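Local coordinates for protein probable glutathione S-transferase GSTU1 (Oryza sativa, PDB 1OYJ) that conjugates reduced glutathione to a broad range of hydrophobic electrophiles, both foreign and endogenous, as a herbicide-detoxifying plant transferase of the tau class, at residues H85-A90 / A102-W107; K28-E33 / Q74-A79. One frame throughout, in Å; residues are numbered along the deposited sequence.

Interaction 1. Residues H85-A90 / A102-W107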
loop_
_atom_site.group_PDB
_atom_site.type_symbol
_atom_site.label_atom_id
_atom_site.label_comp_id
_atom_site.label_asym_id
_atom_site.label_seq_id
_atom_site.Cartn_x
_atom_site.Cartn_y
_atom_site.Cartn_z
ATOM N N HIS A 85 -14.609 2.865 -14.389
ATOM C CA HIS A 85 -13.468 3.148 -13.553
ATOM C C HIS A 85 -13.725 2.730 -12.107
ATOM O O HIS A 85 -14.848 2.795 -11.629
ATOM C CB HIS A 85 -13.133 4.646 -13.603
ATOM C CG HIS A 85 -14.268 5.516 -13.159
ATOM N ND1 HIS A 85 -15.150 6.087 -14.045
ATOM C CD2 HIS A 85 -14.720 5.837 -11.918
ATOM C CE1 HIS A 85 -16.085 6.739 -13.368
ATOM N NE2 HIS A 85 -15.830 6.629 -12.077
ATOM N N LEU A 86 -12.687 2.288 -11.431
ATOM C CA LEU A 86 -12.785 1.933 -10.004
ATOM C C LEU A 86 -12.553 3.176 -9.141
ATOM O O LEU A 86 -13.102 3.286 -8.062
ATOM C CB LEU A 86 -11.753 0.866 -9.644
ATOM C CG LEU A 86 -12.086 -0.516 -10.192
ATOM C CD1 LEU A 86 -10.898 -1.420 -9.926
ATOM C CD2 LEU A 86 -13.357 -1.003 -9.622
ATOM N N LEU A 87 -11.707 4.079 -9.633
ATOM C CA LEU A 87 -11.461 5.338 -8.962
ATOM C C LEU A 87 -11.906 6.433 -9.898
ATOM O O LEU A 87 -11.785 6.311 -11.099
ATOM C CB LEU A 87 -9.980 5.484 -8.685
ATOM C CG LEU A 87 -9.366 4.524 -7.668
ATOM C CD1 LEU A 87 -7.907 4.505 -7.772
ATOM C CD2 LEU A 87 -9.805 4.892 -6.337
ATOM N N PRO A 88 -12.392 7.547 -9.377
ATOM C CA PRO A 88 -12.857 8.618 -10.278
ATOM C C PRO A 88 -11.678 9.211 -10.996
ATOM O O PRO A 88 -10.655 9.369 -10.358
ATOM C CB PRO A 88 -13.442 9.669 -9.336
ATOM C CG PRO A 88 -13.280 9.143 -7.932
ATOM C CD PRO A 88 -12.484 7.879 -7.953
ATOM N N PRO A 89 -11.754 9.491 -12.289
ATOM C CA PRO A 89 -10.652 10.209 -12.950
ATOM C C PRO A 89 -10.524 11.614 -12.434
ATOM O O PRO A 89 -11.528 12.235 -12.345
ATOM C CB PRO A 89 -11.080 10.234 -14.401
ATOM C CG PRO A 89 -12.059 9.073 -14.515
ATOM C CD PRO A 89 -12.792 9.095 -13.241
ATOM N N ALA A 90 -9.361 12.052 -11.958
ATOM C CA ALA A 90 -9.187 13.475 -11.605
ATOM C C ALA A 90 -8.946 14.225 -12.920
ATOM O O ALA A 90 -8.673 15.421 -12.926
ATOM C CB ALA A 90 -8.027 13.690 -10.630
ATOM N N ALA A 102 -7.986 9.925 -2.835
ATOM C CA ALA A 102 -7.130 9.752 -1.691
ATOM C C ALA A 102 -7.888 8.934 -0.630
ATOM O O ALA A 102 -7.335 8.078 -0.008
ATOM C CB ALA A 102 -6.653 11.109 -1.135
ATOM N N THR A 103 -9.147 9.278 -0.383
ATOM C CA THR A 103 -9.965 8.533 0.549
ATOM C C THR A 103 -10.115 7.057 0.193
ATOM O O THR A 103 -9.935 6.142 1.025
ATOM C CB THR A 103 -11.373 9.308 0.659
ATOM O OG1 THR A 103 -11.156 10.510 1.395
ATOM C CG2 THR A 103 -12.407 8.532 1.489
ATOM N N ALA A 104 -10.303 6.795 -1.074
ATOM C CA ALA A 104 -10.372 5.427 -1.555
ATOM C C ALA A 104 -9.058 4.676 -1.397
ATOM O O ALA A 104 -9.071 3.536 -0.949
ATOM C CB ALA A 104 -10.898 5.405 -2.963
ATOM N N ARG A 105 -7.929 5.315 -1.672
ATOM C CA ARG A 105 -6.674 4.635 -1.449
ATOM C C ARG A 105 -6.413 4.390 0.019
ATOM O O ARG A 105 -5.910 3.359 0.361
ATOM C CB ARG A 105 -5.476 5.267 -2.098
ATOM C CG ARG A 105 -5.595 5.478 -3.637
ATOM C CD ARG A 105 -4.366 6.279 -4.230
ATOM N NE ARG A 105 -4.260 6.187 -5.693
ATOM C CZ ARG A 105 -4.297 7.194 -6.540
ATOM N NH1 ARG A 105 -4.288 6.923 -7.836
ATOM N NH2 ARG A 105 -4.321 8.460 -6.143
ATOM N N PHE A 106 -6.771 5.351 0.876
ATOM C CA PHE A 106 -6.613 5.161 2.291
ATOM C C PHE A 106 -7.367 3.863 2.785
ATOM O O PHE A 106 -6.820 3.055 3.507
ATOM C CB PHE A 106 -7.160 6.415 3.053
ATOM C CG PHE A 106 -7.100 6.260 4.524
ATOM C CD1 PHE A 106 -5.994 6.646 5.224
ATOM C CD2 PHE A 106 -8.140 5.671 5.185
ATOM C CE1 PHE A 106 -5.865 6.386 6.612
ATOM C CE2 PHE A 106 -8.062 5.428 6.522
ATOM C CZ PHE A 106 -6.895 5.790 7.262
ATOM N N TRP A 107 -8.608 3.725 2.365
ATOM C CA TRP A 107 -9.484 2.649 2.880
ATOM C C TRP A 107 -9.057 1.288 2.231
ATOM O O TRP A 107 -9.171 0.242 2.834
ATOM C CB TRP A 107 -10.920 3.046 2.663
ATOM C CG TRP A 107 -11.360 3.995 3.862
ATOM C CD1 TRP A 107 -11.559 5.330 3.834
ATOM C CD2 TRP A 107 -11.399 3.623 5.225
ATOM N NE1 TRP A 107 -11.806 5.829 5.103
ATOM C CE2 TRP A 107 -11.717 4.789 5.987
ATOM C CE3 TRP A 107 -11.278 2.418 5.891
ATOM C CZ2 TRP A 107 -11.928 4.758 7.363
ATOM C CZ3 TRP A 107 -11.434 2.397 7.317
ATOM C CH2 TRP A 107 -11.764 3.580 8.017
#

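Interaction 2. Residues K28-E33 / Q74-A79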
loop_
_atom_site.group_PDB
_atom_site.type_symbol
_atom_site.label_atom_id
_atom_site.label_comp_id
_atom_site.label_asym_id
_atom_site.label_seq_id
_atom_site.Cartn_x
_atom_site.Cartn_y
_atom_site.Cartn_z
ATOM N N LYS A 28 -15.098 -4.729 -15.821
ATOM C CA LYS A 28 -14.637 -3.965 -16.927
ATOM C C LYS A 28 -14.871 -4.583 -18.322
ATOM O O LYS A 28 -14.530 -3.994 -19.308
ATOM C CB LYS A 28 -13.140 -3.636 -16.724
ATOM C CG LYS A 28 -12.883 -2.595 -15.612
ATOM C CD LYS A 28 -11.405 -2.425 -15.260
ATOM C CE LYS A 28 -11.216 -1.120 -14.419
ATOM N NZ LYS A 28 -11.149 0.135 -15.240
ATOM N N GLY A 29 -15.407 -5.774 -18.365
ATOM C CA GLY A 29 -15.579 -6.488 -19.629
ATOM C C GLY A 29 -14.266 -7.013 -20.167
ATOM O O GLY A 29 -14.165 -7.293 -21.350
ATOM N N LEU A 30 -13.238 -7.148 -19.348
ATOM C CA LEU A 30 -11.984 -7.592 -19.881
ATOM C C LEU A 30 -11.806 -9.115 -19.680
ATOM O O LEU A 30 -11.789 -9.564 -18.551
ATOM C CB LEU A 30 -10.842 -6.848 -19.162
ATOM C CG LEU A 30 -10.758 -5.328 -19.268
ATOM C CD1 LEU A 30 -9.708 -4.794 -18.311
ATOM C CD2 LEU A 30 -10.296 -5.022 -20.673
ATOM N N GLU A 31 -11.628 -9.883 -20.761
ATOM C CA GLU A 31 -11.519 -11.335 -20.678
ATOM C C GLU A 31 -10.106 -11.645 -20.371
ATOM O O GLU A 31 -9.204 -10.933 -20.864
ATOM C CB GLU A 31 -11.860 -12.005 -22.004
ATOM C CG GLU A 31 -13.297 -11.766 -22.457
ATOM C CD GLU A 31 -14.370 -12.227 -21.475
ATOM O OE1 GLU A 31 -14.141 -13.178 -20.685
ATOM O OE2 GLU A 31 -15.485 -11.642 -21.520
ATOM N N PHE A 32 -9.859 -12.700 -19.614
ATOM C CA PHE A 32 -8.460 -13.055 -19.331
ATOM C C PHE A 32 -8.306 -14.541 -19.211
ATOM O O PHE A 32 -9.229 -15.236 -18.890
ATOM C CB PHE A 32 -8.043 -12.375 -17.998
ATOM C CG PHE A 32 -8.915 -12.775 -16.825
ATOM C CD1 PHE A 32 -8.538 -13.798 -15.996
ATOM C CD2 PHE A 32 -10.140 -12.187 -16.624
ATOM C CE1 PHE A 32 -9.289 -14.188 -14.979
ATOM C CE2 PHE A 32 -10.925 -12.529 -15.528
ATOM C CZ PHE A 32 -10.496 -13.557 -14.718
ATOM N N GLU A 33 -7.099 -15.026 -19.415
ATOM C CA GLU A 33 -6.804 -16.401 -19.184
ATOM C C GLU A 33 -6.391 -16.632 -17.747
ATOM O O GLU A 33 -5.381 -16.095 -17.300
ATOM C CB GLU A 33 -5.659 -16.828 -20.111
ATOM C CG GLU A 33 -5.250 -18.268 -19.894
ATOM C CD GLU A 33 -4.012 -18.698 -20.645
ATOM O OE1 GLU A 33 -3.528 -18.007 -21.568
ATOM O OE2 GLU A 33 -3.490 -19.752 -20.248
ATOM N N GLN A 74 -5.392 -0.524 -9.831
ATOM C CA GLN A 74 -5.174 0.804 -10.370
ATOM C C GLN A 74 -4.698 0.772 -11.796
ATOM O O GLN A 74 -5.104 1.613 -12.664
ATOM C CB GLN A 74 -4.214 1.537 -9.471
ATOM C CG GLN A 74 -4.901 1.924 -8.175
ATOM C CD GLN A 74 -3.974 2.714 -7.291
ATOM O OE1 GLN A 74 -3.974 3.913 -7.337
ATOM N NE2 GLN A 74 -3.187 2.023 -6.500
ATOM N N TYR A 75 -3.956 -0.288 -12.084
ATOM C CA TYR A 75 -3.485 -0.502 -13.440
ATOM C C TYR A 75 -4.643 -0.729 -14.411
ATOM O O TYR A 75 -4.657 -0.194 -15.544
ATOM C CB TYR A 75 -2.402 -1.603 -13.499
ATOM C CG TYR A 75 -1.860 -1.912 -14.897
ATOM C CD1 TYR A 75 -0.972 -1.051 -15.523
ATOM C CD2 TYR A 75 -2.320 -3.016 -15.620
ATOM C CE1 TYR A 75 -0.499 -1.326 -16.823
ATOM C CE2 TYR A 75 -1.871 -3.283 -16.903
ATOM C CZ TYR A 75 -0.962 -2.447 -17.498
ATOM O OH TYR A 75 -0.520 -2.745 -18.760
ATOM N N LEU A 76 -5.614 -1.517 -13.995
ATOM C CA LEU A 76 -6.767 -1.814 -14.823
ATOM C C LEU A 76 -7.551 -0.519 -15.145
ATOM O O LEU A 76 -8.208 -0.463 -16.202
ATOM C CB LEU A 76 -7.647 -2.865 -14.210
ATOM C CG LEU A 76 -6.995 -4.235 -14.099
ATOM C CD1 LEU A 76 -7.948 -5.200 -13.280
ATOM C CD2 LEU A 76 -6.744 -4.754 -15.469
ATOM N N ASP A 77 -7.530 0.495 -14.276
ATOM C CA ASP A 77 -8.091 1.784 -14.662
ATOM C C ASP A 77 -7.102 2.475 -15.640
ATOM O O ASP A 77 -7.505 2.943 -16.737
ATOM C CB ASP A 77 -8.213 2.761 -13.515
ATOM C CG ASP A 77 -9.523 2.655 -12.750
ATOM O OD1 ASP A 77 -10.422 1.826 -13.123
ATOM O OD2 ASP A 77 -9.709 3.405 -11.764
ATOM N N ASP A 78 -5.822 2.536 -15.259
ATOM C CA ASP A 78 -4.882 3.357 -16.036
ATOM C C ASP A 78 -4.719 2.834 -17.424
ATOM O O ASP A 78 -4.642 3.592 -18.379
ATOM C CB ASP A 78 -3.485 3.462 -15.393
ATOM C CG ASP A 78 -3.461 4.291 -14.123
ATOM O OD1 ASP A 78 -2.470 4.113 -13.365
ATOM O OD2 ASP A 78 -4.360 5.127 -13.815
ATOM N N ALA A 79 -4.630 1.523 -17.543
ATOM C CA ALA A 79 -4.369 0.916 -18.840
ATOM C C ALA A 79 -5.595 0.759 -19.707
ATOM O O ALA A 79 -5.448 0.593 -20.894
ATOM C CB ALA A 79 -3.706 -0.385 -18.645
#

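Interaction 1. Residues H85-A90 / A102-W107
L87 makes an apolar contact with A104 and a looser one against the R105 guanidinium in the glutathione transferase fold, joining the connector from the thioredoxin-like N-terminal domain to helix 97-124 of the all-helical C-terminal domain. The backbones stay well apart, 7.5 Å between the CA atoms of L87 and A104, so the side chain must span the distance. Its CB points at the helix but is still 5.8 Å from A104 CB. With chi1 at -67°, CG lies anti to the carbonyl carbon, and L87 CG comes to 5.0 Å from A104 CB. At CG the chain forks. CD2 completes the approach, resting 3.6 Å from A104 CB, a methyl-to-methyl contact. The other branch, CD1, stands anti to CA (chi2 164°) and runs beside the end of R105, which it approaches obliquely. That guanidinium takes its polar partners outside the two segments: NE bonds to Q74 OE1, and NH2 makes a salt bridge to D78 of the second subunit. The backbone under L87 is held as well, since its N donates to D77 OD2 of helix 69-79 while P88 O accepts from R101. The CD1 branch of L87 ends 4.4 Å from R105 NH1.

Interaction 2. Residues K28-E33 / Q74-A79
K28 turns its ammonium group to two neighbouring residues of helix 69-79. NZ forms a salt bridge with D77 OD1 at 2.8 Å, using the anti lone pair of that oxygen, and a longer hydrogen bond to L76 O at 3.2 Å. The second bond is poorly directed: NZ stands 55° out of the carbonyl plane and makes an angle of 104° at the oxygen. Nearer the backbone the aliphatic part of the lysine crosses L76, with K28 CD 3.9 Å from L76 CB. The chain runs extended as far as CE, where chi4 of -82° bends NZ over to its acceptors. Beside it, L30 CD1 packs 4.1 Å from L76 CD2, the two leucine side chains running antiparallel. K28 and L30 flank the Schellman motif at G29 that closes helix 16-28, within the beta-alpha-beta crossover of the thioredoxin-like domain linking parallel strands 7-11 and 33-36. A methionine in place of K28 would probably leave the D77 carboxylate without this positive mate. Farther out, T83 OG1 and P84 O share NZ, so four acceptors draw on three N-H bonds; A24 and M25 of helix 16-28 back L76, and L30 packs on L7 and F80.

How the interactions relate
The centres of interactions 1 and 2 lie about 16 Å apart, yet helix 69-79 couples them directly. D77, salt-bridged in interaction 2, also accepts a probable hydrogen bond from L86 N at 2.9 Å through OD1, so one oxygen serves both K28 and the connector. One helical turn earlier, Q74 CG packs 4.0 Å from L87 CD1. Both contacts also reach the second subunit, whose R101 forms a salt bridge with D78. Neither contact touches glutathione: the side chains of R105 and L76 are each about 12 Å from a bound molecule, and that of L76 is about 9 Å from the side chain of S69, a glutathione-binding residue at the start of the same helix.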